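Putative Fe-S biosynthesis protein (Lactobacillus salivarius, PDB 2P2E) is of unknown function but may take part in the assembly of iron-sulphur clusters. Local coordinates at residues 24-29 with 49-54; 29-34 with 41-46. All coordinates share one frame; numbering follows the deposited sequence.

Interaction 1 (24-29 with 49-54); sequences AVLLLD and FRILVV
D29 OD2 is gripped by two nitrogens of R50, with NE at 2.8 Å and NH2 at 3.1 Å from that one oxygen. NE comes to the anti lone pair, whereas NH2 arrives nearly in line with the C-O bond. OD2 lies close to the guanidinium plane, although the carboxylate is twisted 43° from it. The two side chains run side by side, R50 starting with CG wedged between its backbone N and carbonyl carbon (chi1 62°) and then extending straight to NE. L52 packs against one side of the salt bridge: its CD2 presses on D29 CB at 3.4 Å, and its CG sits over one guanidinium face, offset toward the rim. D29 OD1 is bonded separately to Y64 OH. An alanine in place of R50 would probably leave D29 OD2 without its two donors and the carboxylate charge without this mate. The backbones beneath form an antiparallel pair within the mixed sheet of this beta-barrel protein, between strands 75-77 and 108-118. V25 with V54, L27 with L52 and D29 with R50 are hydrogen-bonded pairs, each joined twice; L27 N reaches L52 O at 2.8 Å. CA-H...O contacts fill in between, as from I51 CA to L27 O. On the face shared with the salt bridge, the side chains of L27 and V54 cross at about a right angle, CD1 of L27 4.0 Å from CG1 of V54, and L37 touches both residues. The side chains L26, L28, I51 and V53 on the other face are all apolar. There L28 CG lies anti to the backbone N (chi1 177°), and CD1 meets I51 CD1 at 3.6 Å and F49 CD1 at 4.0 Å. Farther along, L26 CD2 packs against I51 CG2 and V53 CB, with T19 and Y18 of helix 9-19 against L26 and V53.

Interaction 2 (29-34 with 41-46); sequences DFDDGV and GVCSLN
The backbones of D32 and L45 come within 4.7 Å of each other at their CA atoms, but residues 29-34 and 41-46 form no paired strands here. Residues 29-34 instead bend in an inverse gamma turn centred on D31, and 41-46 is loop, where the chain that follows strand 24-30 folds back on its own beginning. D31 gives the largest share of the buried surface. Its CG lies anti to the backbone N (chi1 -161°), which brings CG up to the backbone of S44. OD2 of D31 accepts a weak hydrogen bond from S44 N, 2.9 Å long and bent to 126° at the hydrogen. The same oxygen is also near S44 CB, at 3.6 Å. The other oxygen, OD1 of D31, has C43 SG at 3.7 Å and L45 CD2 at 3.5 Å. The side chains of D31 and L45 cross at about a right angle. L45 extends CD2 past the aspartate to the backbone of G33, reaching its N at 3.3 Å and its CA at 3.4 Å. This methyl also touches the carbonyl carbon of D32. A side chain on G33 would have little room: a CB would approach L45 CD2 closely and, at the positive phi of this residue, jam against the carbonyl oxygen of D32. The contact lies at the surface, with S44, L45 and N46 exposed and D31 buried. The CB of D32 points away from residues 41-46; OD2 is bonded to Y80 OH, and OD1 forms a salt bridge with K78 NZ. D32 OD1 also closes an Asx turn, accepting from V34 N at 2.9 Å, with the donor standing 42° out of the carboxylate plane.

Overall arrangement
Interaction 2 is nested within the chain excursion that interaction 1 closes: the chain leaves the sheet after strand 24-30, and strand 49-55 returns alongside. Their centres are 12 Å apart, and D29 belongs to both segment pairs. R50 connects them, since its NH1 makes a probable hydrogen bond to V42 O at 3.1 Å and its NH2 packs 3.6 Å from C43 SG. The guanidinium carbon CZ of R50 also lies 3.7 Å from D31 OD2. A second junction is aromatic, the rings of F49 and F30 meeting edge-to-face. The buried sheet pairing thus continues directly into the more exposed loop.

Interaction 1 (24-29 with 49-54)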
loop_
_atom_site.group_PDB
_atom_site.type_symbol
_atom_site.label_atom_id
_atom_site.label_comp_id
_atom_site.label_asym_id
_atom_site.label_seq_id
_atom_site.Cartn_x
_atom_site.Cartn_y
_atom_site.Cartn_z
ATOM N N ALA A 24 -0.914 9.701 10.269
ATOM C CA ALA A 24 -0.742 8.461 9.527
ATOM C C ALA A 24 -0.298 8.626 8.076
ATOM O O ALA A 24 -0.708 9.565 7.386
ATOM C CB ALA A 24 -2.023 7.655 9.582
ATOM N N VAL A 25 0.530 7.680 7.638
ATOM C CA VAL A 25 1.083 7.623 6.292
ATOM C C VAL A 25 0.833 6.225 5.717
ATOM O O VAL A 25 0.929 5.227 6.420
ATOM C CB VAL A 25 2.613 7.901 6.309
ATOM C CG1 VAL A 25 3.217 7.673 4.931
ATOM C CG2 VAL A 25 2.872 9.320 6.764
ATOM N N LEU A 26 0.504 6.159 4.432
ATOM C CA LEU A 26 0.241 4.888 3.773
ATOM C C LEU A 26 1.402 4.418 2.922
ATOM O O LEU A 26 2.041 5.209 2.224
ATOM C CB LEU A 26 -0.999 4.996 2.893
ATOM C CG LEU A 26 -2.317 5.133 3.644
ATOM C CD1 LEU A 26 -3.447 5.288 2.673
ATOM C CD2 LEU A 26 -2.530 3.909 4.495
ATOM N N LEU A 27 1.662 3.120 2.976
ATOM C CA LEU A 27 2.734 2.547 2.201
ATOM C C LEU A 27 2.265 1.364 1.373
ATOM O O LEU A 27 1.516 0.511 1.851
ATOM C CB LEU A 27 3.858 2.074 3.112
ATOM C CG LEU A 27 4.399 3.033 4.162
ATOM C CD1 LEU A 27 5.475 2.298 4.941
ATOM C CD2 LEU A 27 4.958 4.291 3.521
ATOM N N LEU A 28 2.692 1.329 0.119
ATOM C CA LEU A 28 2.388 0.206 -0.744
ATOM C C LEU A 28 3.702 -0.552 -0.657
ATOM O O LEU A 28 4.659 -0.255 -1.367
ATOM C CB LEU A 28 2.130 0.663 -2.169
ATOM C CG LEU A 28 1.862 -0.475 -3.149
ATOM C CD1 LEU A 28 0.743 -1.387 -2.649
ATOM C CD2 LEU A 28 1.491 0.127 -4.477
ATOM N N ASP A 29 3.745 -1.515 0.249
ATOM C CA ASP A 29 4.947 -2.283 0.487
ATOM C C ASP A 29 5.115 -3.529 -0.359
ATOM O O ASP A 29 4.155 -4.222 -0.675
ATOM C CB ASP A 29 5.006 -2.657 1.975
ATOM C CG ASP A 29 6.179 -3.553 2.315
ATOM O OD1 ASP A 29 7.324 -3.182 1.978
ATOM O OD2 ASP A 29 5.959 -4.621 2.929
ATOM N N PHE A 49 2.623 -7.670 -2.662
ATOM C CA PHE A 49 2.122 -6.350 -2.299
ATOM C C PHE A 49 1.191 -6.349 -1.115
ATOM O O PHE A 49 0.395 -7.257 -0.945
ATOM C CB PHE A 49 1.371 -5.738 -3.467
ATOM C CG PHE A 49 2.253 -5.231 -4.541
ATOM C CD1 PHE A 49 3.064 -4.135 -4.317
ATOM C CD2 PHE A 49 2.264 -5.834 -5.784
ATOM C CE1 PHE A 49 3.878 -3.641 -5.324
ATOM C CE2 PHE A 49 3.073 -5.346 -6.791
ATOM C CZ PHE A 49 3.878 -4.248 -6.562
ATOM N N ARG A 50 1.281 -5.309 -0.304
ATOM C CA ARG A 50 0.413 -5.178 0.848
ATOM C C ARG A 50 0.443 -3.727 1.304
ATOM O O ARG A 50 1.391 -3.002 1.013
ATOM C CB ARG A 50 0.886 -6.090 1.973
ATOM C CG ARG A 50 2.256 -5.739 2.462
ATOM C CD ARG A 50 2.616 -6.487 3.720
ATOM N NE ARG A 50 3.991 -6.201 4.100
ATOM C CZ ARG A 50 4.531 -6.554 5.257
ATOM N NH1 ARG A 50 3.812 -7.209 6.158
ATOM N NH2 ARG A 50 5.791 -6.246 5.519
ATOM N N ILE A 51 -0.596 -3.296 2.005
ATOM C CA ILE A 51 -0.650 -1.927 2.499
ATOM C C ILE A 51 -0.220 -1.831 3.946
ATOM O O ILE A 51 -0.732 -2.545 4.802
ATOM C CB ILE A 51 -2.059 -1.333 2.421
ATOM C CG1 ILE A 51 -2.600 -1.482 1.009
ATOM C CG2 ILE A 51 -2.028 0.133 2.810
ATOM C CD1 ILE A 51 -1.672 -0.961 -0.023
ATOM N N LEU A 52 0.720 -0.937 4.212
ATOM C CA LEU A 52 1.205 -0.727 5.563
ATOM C C LEU A 52 0.844 0.677 5.987
ATOM O O LEU A 52 0.899 1.605 5.181
ATOM C CB LEU A 52 2.724 -0.860 5.621
ATOM C CG LEU A 52 3.408 -2.220 5.673
ATOM C CD1 LEU A 52 2.730 -3.194 4.726
ATOM C CD2 LEU A 52 4.876 -2.033 5.313
ATOM N N VAL A 53 0.460 0.834 7.245
ATOM C CA VAL A 53 0.158 2.151 7.762
ATOM C C VAL A 53 1.081 2.363 8.950
ATOM O O VAL A 53 1.150 1.548 9.876
ATOM C CB VAL A 53 -1.326 2.292 8.159
ATOM C CG1 VAL A 53 -1.772 1.083 8.895
ATOM C CG2 VAL A 53 -1.530 3.539 9.018
ATOM N N VAL A 54 1.817 3.462 8.873
ATOM C CA VAL A 54 2.776 3.852 9.882
ATOM C C VAL A 54 2.452 5.260 10.327
ATOM O O VAL A 54 1.505 5.865 9.835
ATOM C CB VAL A 54 4.187 3.875 9.299
ATOM C CG1 VAL A 54 4.579 2.498 8.827
ATOM C CG2 VAL A 54 4.234 4.859 8.151
#

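Interaction 2 (29-34 with 41-46)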
loop_
_atom_site.group_PDB
_atom_site.type_symbol
_atom_site.label_atom_id
_atom_site.label_comp_id
_atom_site.label_asym_id
_atom_site.label_seq_id
_atom_site.Cartn_x
_atom_site.Cartn_y
_atom_site.Cartn_z
ATOM N N ASP A 29 3.745 -1.515 0.249
ATOM C CA ASP A 29 4.947 -2.283 0.487
ATOM C C ASP A 29 5.115 -3.529 -0.359
ATOM O O ASP A 29 4.155 -4.222 -0.675
ATOM C CB ASP A 29 5.006 -2.657 1.975
ATOM C CG ASP A 29 6.179 -3.553 2.315
ATOM O OD1 ASP A 29 7.324 -3.182 1.978
ATOM O OD2 ASP A 29 5.959 -4.621 2.929
ATOM N N PHE A 30 6.358 -3.786 -0.746
ATOM C CA PHE A 30 6.689 -4.988 -1.487
ATOM C C PHE A 30 7.381 -5.811 -0.403
ATOM O O PHE A 30 8.503 -5.518 0.008
ATOM C CB PHE A 30 7.642 -4.691 -2.641
ATOM C CG PHE A 30 7.759 -5.821 -3.606
ATOM C CD1 PHE A 30 6.630 -6.291 -4.273
ATOM C CD2 PHE A 30 8.975 -6.454 -3.817
ATOM C CE1 PHE A 30 6.703 -7.383 -5.130
ATOM C CE2 PHE A 30 9.064 -7.547 -4.672
ATOM C CZ PHE A 30 7.922 -8.011 -5.330
ATOM N N ASP A 31 6.671 -6.822 0.076
ATOM C CA ASP A 31 7.130 -7.683 1.151
ATOM C C ASP A 31 8.283 -8.576 0.755
ATOM O O ASP A 31 8.071 -9.720 0.387
ATOM C CB ASP A 31 5.966 -8.540 1.627
ATOM C CG ASP A 31 6.201 -9.108 2.986
ATOM O OD1 ASP A 31 7.327 -8.938 3.493
ATOM O OD2 ASP A 31 5.269 -9.719 3.548
ATOM N N ASP A 32 9.505 -8.067 0.846
ATOM C CA ASP A 32 10.673 -8.851 0.462
ATOM C C ASP A 32 11.760 -8.829 1.528
ATOM O O ASP A 32 12.865 -9.330 1.320
ATOM C CB ASP A 32 11.237 -8.325 -0.859
ATOM C CG ASP A 32 11.470 -6.827 -0.834
ATOM O OD1 ASP A 32 11.477 -6.245 0.270
ATOM O OD2 ASP A 32 11.655 -6.235 -1.915
ATOM N N GLY A 33 11.447 -8.241 2.673
ATOM C CA GLY A 33 12.423 -8.188 3.739
ATOM C C GLY A 33 13.347 -6.994 3.649
ATOM O O GLY A 33 14.132 -6.752 4.563
ATOM N N VAL A 34 13.275 -6.249 2.552
ATOM C CA VAL A 34 14.121 -5.073 2.408
ATOM C C VAL A 34 13.453 -3.847 3.066
ATOM O O VAL A 34 12.257 -3.591 2.880
ATOM C CB VAL A 34 14.408 -4.773 0.916
ATOM C CG1 VAL A 34 15.395 -3.624 0.795
ATOM C CG2 VAL A 34 14.966 -6.005 0.237
ATOM N N GLY A 41 6.746 -5.662 12.864
ATOM C CA GLY A 41 5.584 -6.443 12.478
ATOM C C GLY A 41 5.843 -7.635 11.567
ATOM O O GLY A 41 6.947 -7.825 11.043
ATOM N N VAL A 42 4.787 -8.429 11.385
ATOM C CA VAL A 42 4.776 -9.643 10.565
ATOM C C VAL A 42 5.397 -9.471 9.184
ATOM O O VAL A 42 5.384 -8.380 8.614
ATOM C CB VAL A 42 3.329 -10.140 10.367
ATOM C CG1 VAL A 42 3.335 -11.565 9.844
ATOM C CG2 VAL A 42 2.558 -10.035 11.692
ATOM N N CYS A 43 5.926 -10.561 8.637
ATOM C CA CYS A 43 6.548 -10.500 7.323
ATOM C C CYS A 43 6.456 -11.799 6.549
ATOM O O CYS A 43 7.112 -12.787 6.875
ATOM C CB CYS A 43 8.019 -10.086 7.447
ATOM S SG CYS A 43 8.290 -8.355 7.007
ATOM N N SER A 44 5.627 -11.792 5.522
ATOM C CA SER A 44 5.468 -12.957 4.680
ATOM C C SER A 44 6.399 -12.572 3.546
ATOM O O SER A 44 5.978 -11.968 2.556
ATOM C CB SER A 44 4.022 -13.041 4.204
ATOM O OG SER A 44 3.151 -12.536 5.210
ATOM N N LEU A 45 7.677 -12.886 3.703
ATOM C CA LEU A 45 8.658 -12.519 2.697
ATOM C C LEU A 45 8.482 -13.212 1.354
ATOM O O LEU A 45 9.449 -13.714 0.785
ATOM C CB LEU A 45 10.062 -12.773 3.240
ATOM C CG LEU A 45 10.281 -12.163 4.629
ATOM C CD1 LEU A 45 11.651 -12.568 5.134
ATOM C CD2 LEU A 45 10.154 -10.639 4.588
ATOM N N ASN A 46 7.259 -13.237 0.835
ATOM C CA ASN A 46 7.013 -13.869 -0.456
ATOM C C ASN A 46 6.973 -12.820 -1.571
ATOM O O ASN A 46 6.366 -13.025 -2.625
ATOM C CB ASN A 46 5.701 -14.637 -0.414
ATOM C CG ASN A 46 4.524 -13.742 -0.142
ATOM O OD1 ASN A 46 4.486 -13.026 0.869
ATOM N ND2 ASN A 46 3.539 -13.771 -1.045
#